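Local coordinates for protein GENE 22 product (Bacillus phage spp1, PDB 2XC8) that is of unknown function but resembles in fold a domain of the lactococcal phage p2 receptor-binding protein, at the interface of chains A and B. Sequence-based numbering; all coordinates share one arbitrary frame. Chains: chain A/B, GENE 22 product.

The three contacts are patches of one interface between two copies of the protein, which is not an exact two-fold, so each copy brings different residues. Contact 1 and contact 2 are neighbours, their C-alpha centres about 11 Å apart: contact 2 uses the loop that leads into strand 29-33 of contact 1, and both use strand 17-19 of chain B. Contact 3 lies about 14 Å from contact 2 and 19 Å from contact 1, where a C-terminal segment assigned to chain B, after a break in the model, meets strand 44-47 of chain A. Contacts 1 and 2 carry the carboxylate hydrogen bonds, contact 3 mainly packing.

Contact 1: the interface of chains A and B. Residues chain A 12, 30, 32, 118; chain B 19, 21.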
# COMPACT_ATOMS: atom_id res chain seq x y z
N TYR A 12 -4.13 -13.54 -6.73
CA TYR A 12 -4.45 -12.72 -5.56
C TYR A 12 -3.62 -11.44 -5.47
O TYR A 12 -2.50 -11.37 -5.98
CB TYR A 12 -4.36 -13.54 -4.26
CG TYR A 12 -2.99 -14.07 -3.90
CD1 TYR A 12 -2.16 -13.38 -3.02
CD2 TYR A 12 -2.53 -15.28 -4.43
CE1 TYR A 12 -0.90 -13.87 -2.68
CE2 TYR A 12 -1.27 -15.78 -4.09
CZ TYR A 12 -0.47 -15.07 -3.21
OH TYR A 12 0.77 -15.56 -2.88
N GLU A 30 1.16 -6.18 -4.74
CA GLU A 30 1.65 -7.20 -5.66
C GLU A 30 0.53 -8.13 -6.12
O GLU A 30 -0.30 -8.57 -5.31
CB GLU A 30 2.76 -8.02 -5.00
CG GLU A 30 4.05 -7.26 -4.75
CD GLU A 30 5.11 -8.10 -4.04
OE1 GLU A 30 4.74 -8.92 -3.17
OE2 GLU A 30 6.30 -7.93 -4.36
N HIS A 32 -0.18 -11.78 -7.49
CA HIS A 32 0.42 -13.11 -7.51
C HIS A 32 -0.39 -14.14 -8.29
O HIS A 32 -1.62 -14.15 -8.21
CB HIS A 32 0.53 -13.67 -6.10
CG HIS A 32 1.45 -12.92 -5.19
ND1 HIS A 32 2.65 -13.43 -4.75
CD2 HIS A 32 1.32 -11.70 -4.60
CE1 HIS A 32 3.24 -12.56 -3.95
NE2 HIS A 32 2.45 -11.50 -3.84
N LYS A 118 -4.19 -15.74 -0.90
CA LYS A 118 -3.72 -17.02 -1.43
C LYS A 118 -4.51 -18.24 -0.96
O LYS A 118 -5.04 -18.25 0.16
CB LYS A 118 -2.23 -17.26 -1.14
CG LYS A 118 -1.81 -17.22 0.32
CD LYS A 118 -0.35 -17.65 0.46
CE LYS A 118 0.20 -17.33 1.84
NZ LYS A 118 0.43 -15.87 2.04
N GLU B 19 4.62 -4.55 1.44
CA GLU B 19 4.94 -5.84 2.04
C GLU B 19 5.07 -6.90 0.94
O GLU B 19 4.18 -7.04 0.10
CB GLU B 19 3.87 -6.25 3.05
CG GLU B 19 4.14 -7.58 3.75
CD GLU B 19 2.90 -8.17 4.42
OE1 GLU B 19 1.83 -7.52 4.42
OE2 GLU B 19 3.00 -9.30 4.96
N GLU B 21 6.35 -11.20 0.33
CA GLU B 21 6.28 -12.42 1.07
C GLU B 21 7.49 -12.62 1.96
O GLU B 21 7.40 -13.22 2.97
CB GLU B 21 6.02 -13.60 0.11
CG GLU B 21 4.58 -14.19 0.23
CD GLU B 21 3.87 -14.67 -1.08
OE1 GLU B 21 4.47 -15.33 -1.95
OE2 GLU B 21 2.68 -14.41 -1.21
O HOH W 1 6.33 -11.22 -2.89
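A small polar patch between two copies of the Gp22-family protein, this part of an asymmetric interface ties a loop of chain B to strands of chain A and helps hold the deposited pair together, which may be a crystal pairing. B:Glu21 reaches toward A:Tyr12, tip to tip. The phenol hydroxyl OH of A:Tyr12 donates a hydrogen bond of 2.8 Å to carboxylate OE2 of B:Glu21, which accepts with its syn lone pair, on the side of OE1. Ring and carboxylate are nearly coplanar, 29° apart, and OE2 lies at the ring edge.

Within chain A the tyrosine ring is sandwiched: CB of A:His32 sits over one face and CB of A:Lys118 over the other, both toward the rim, which should limit its tilt. The imidazole of A:His32 also points tip first at B:Glu21, its CE1 3.4 Å from OE2, a contact without a hydrogen bond. CG of A:His32 stands beside the backbone N (chi1 -65°), which carries the ring out toward B:Glu21, and one face of that ring is met by A:Tyr12 CE1.

A:Lys118 is poorly ordered, so the 4.2 Å between its NZ and B:Glu21 OE2 is uncertain and suggests at most a loose electrostatic attraction. On the other flank a water links the chains: it lies 2.8 Å from carboxylate OE1 of A:Glu30 and 3.2 Å from the backbone N of B:Glu21, nearly straight at the hydrogen (170°).

Contact 2: the interface of chains A and B. Residues chain A 16, 27-28; chain B 2-4, 18.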
# COMPACT_ATOMS: atom_id res chain seq x y z
N GLU A 16 -3.93 -3.18 -0.32
CA GLU A 16 -4.97 -2.83 0.62
C GLU A 16 -6.01 -1.96 -0.08
O GLU A 16 -5.69 -0.89 -0.60
CB GLU A 16 -4.35 -2.07 1.81
CG GLU A 16 -5.28 -1.84 2.99
CD GLU A 16 -4.52 -1.65 4.29
OE1 GLU A 16 -4.69 -0.60 4.93
OE2 GLU A 16 -3.75 -2.56 4.66
N SER A 27 -3.99 0.70 -2.23
CA SER A 27 -2.57 0.87 -1.96
C SER A 27 -1.73 0.17 -3.02
O SER A 27 -2.24 -0.64 -3.80
CB SER A 27 -2.22 0.34 -0.57
OG SER A 27 -2.22 -1.08 -0.56
N ALA A 28 -0.44 0.50 -3.05
CA ALA A 28 0.51 -0.20 -3.90
C ALA A 28 0.71 -1.61 -3.34
O ALA A 28 0.78 -1.79 -2.12
CB ALA A 28 1.82 0.54 -3.95
N ILE B 2 -0.09 -6.49 8.17
CA ILE B 2 0.54 -5.18 8.10
C ILE B 2 -0.41 -4.16 7.47
O ILE B 2 -0.66 -4.17 6.26
CB ILE B 2 1.92 -5.21 7.39
CG1 ILE B 2 2.86 -6.19 8.10
CG2 ILE B 2 2.54 -3.81 7.37
CD1 ILE B 2 4.13 -6.52 7.34
N GLU B 3 -0.95 -3.30 8.33
CA GLU B 3 -1.93 -2.28 7.96
C GLU B 3 -1.26 -1.12 7.25
O GLU B 3 -0.06 -0.88 7.42
CB GLU B 3 -2.64 -1.78 9.23
CG GLU B 3 -4.00 -1.13 8.99
CD GLU B 3 -4.46 -0.28 10.16
OE1 GLU B 3 -3.68 -0.07 11.12
OE2 GLU B 3 -5.62 0.20 10.12
N ILE B 4 -2.03 -0.40 6.44
CA ILE B 4 -1.53 0.80 5.78
C ILE B 4 -2.25 2.05 6.30
O ILE B 4 -3.48 2.10 6.36
CB ILE B 4 -1.61 0.69 4.23
CG1 ILE B 4 -0.54 -0.30 3.75
CG2 ILE B 4 -1.45 2.05 3.56
CD1 ILE B 4 -0.46 -0.51 2.25
N LYS B 18 5.85 -1.31 0.23
CA LYS B 18 5.02 -2.51 0.23
C LYS B 18 5.54 -3.77 0.92
O LYS B 18 6.71 -4.03 0.98
CB LYS B 18 4.55 -2.85 -1.20
CG LYS B 18 5.59 -3.41 -2.06
CD LYS B 18 5.00 -3.89 -3.30
CE LYS B 18 5.34 -2.99 -4.42
NZ LYS B 18 5.94 -3.75 -5.53
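A:Glu16, in a loop of chain A, lays its carboxylate against B:Ile4 of the N-terminal strand 2-8, making a side-chain-to-backbone contact in the chain pairing. The polar part centres on the amide of B:Ile4. Its N donates to carboxylate OE1 of A:Glu16 at 3.1 Å, meeting that oxygen on the syn side but 25° out of the carboxylate plane. The same N-H has a weaker bond to OE2 at 3.3 Å, so it is shared unevenly between the two oxygens. The long reach comes from an extended glutamate chain whose CG is anti to the backbone N (chi1 -170°). B:Glu3 OE2 stands 5.3 Å from A:Glu16 OE1, a nearby like charge that may raise the pKa of either carboxylate.

Apolar packing runs alongside: the side chains of A:Glu16 and B:Ile4 slide past each other in opposite directions, with CD of the glutamate 3.7 Å from CB of the isoleucine. Farther along, the CD1 methyl at the tip of B:Ile4 abuts A:Ser27, 3.4 Å from its CB.

Bonding inside chain A braces the loop that receives this methyl. The A:Ser27 hydroxyl OG accepts a hydrogen bond from the backbone N of A:Glu16 at 2.7 Å, while B:Ile4 CD1 also touches OG.

Contact 3: the interface of chains A and B. Residues chain A 43-45; chain B 126-128.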
# COMPACT_ATOMS: atom_id res chain seq x y z
N GLU A 43 -0.53 2.03 -6.87
CA GLU A 43 -1.64 2.51 -6.11
C GLU A 43 -2.65 3.21 -7.03
O GLU A 43 -2.34 3.58 -8.10
CB GLU A 43 -1.13 3.39 -4.98
CG GLU A 43 -1.45 4.78 -5.15
CD GLU A 43 -0.35 5.71 -4.80
OE1 GLU A 43 -0.28 6.16 -3.66
OE2 GLU A 43 0.45 6.04 -5.69
N VAL A 44 -3.89 3.28 -6.61
CA VAL A 44 -4.97 3.88 -7.39
C VAL A 44 -6.06 4.37 -6.45
O VAL A 44 -6.29 3.78 -5.39
CB VAL A 44 -5.51 2.88 -8.46
CG1 VAL A 44 -6.80 2.20 -8.01
CG2 VAL A 44 -5.72 3.56 -9.78
N SER A 45 -6.73 5.46 -6.82
CA SER A 45 -7.83 6.01 -6.03
C SER A 45 -8.82 6.77 -6.91
O SER A 45 -8.44 7.33 -7.95
CB SER A 45 -7.31 6.92 -4.91
OG SER A 45 -6.81 8.14 -5.41
N LYS B 126 -2.81 8.40 -9.39
CA LYS B 126 -3.90 7.48 -9.04
C LYS B 126 -5.12 7.43 -9.97
O LYS B 126 -5.89 6.47 -9.88
CB LYS B 126 -4.52 7.87 -7.70
N PRO B 127 -5.30 8.44 -10.86
CA PRO B 127 -6.40 8.41 -11.81
C PRO B 127 -6.15 7.10 -12.54
O PRO B 127 -5.04 6.87 -13.03
CB PRO B 127 -6.10 9.68 -12.61
CG PRO B 127 -5.60 10.66 -11.58
CD PRO B 127 -5.20 9.88 -10.33
N PRO B 128 -7.17 6.22 -12.58
CA PRO B 128 -7.00 4.98 -13.31
C PRO B 128 -7.44 5.37 -14.70
O PRO B 128 -8.33 6.22 -14.85
CB PRO B 128 -8.00 4.00 -12.68
CG PRO B 128 -8.72 4.75 -11.60
CD PRO B 128 -8.34 6.18 -11.68
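A:Val44 and A:Ser45, at the start of strand 44-47, meet the segment from B:Lys126 to B:Pro128 in an outlying patch of the chain pairing, whose biological standing the structure alone does not settle. The segment follows a break in the model, and its link to the body of chain B is not traced, so which copy it belongs to is less certain.

A:Val44 turns its CG2 branch toward B:Pro128, and the two side chains cross at about a right angle. The methyl meets the proline ring at CB and CG, with CG2 of A:Val44 3.7 Å from CG of B:Pro128. The same methyl is modelled too close to the carbonyl O of B:Lys126, whose placing is doubtful; the weak hydrogen bond it takes from the backbone N of A:Ser45 is therefore tentative.

A:Ser45 also meets B:Lys126 through its hydroxyl side. With OG between the backbone N and the carbonyl carbon (chi1 72°), the hydroxyl oxygen passes beside CB of B:Lys126, OG 3.2 Å from it. The lysine side chain is incomplete, so the course of its amine is not seen. That CB also packs over the backbone of A:Val44, 4.0 Å from its CA. B:Pro127 adds little, whereas CD of B:Pro128 comes 3.9 Å from the backbone O of A:Ser45.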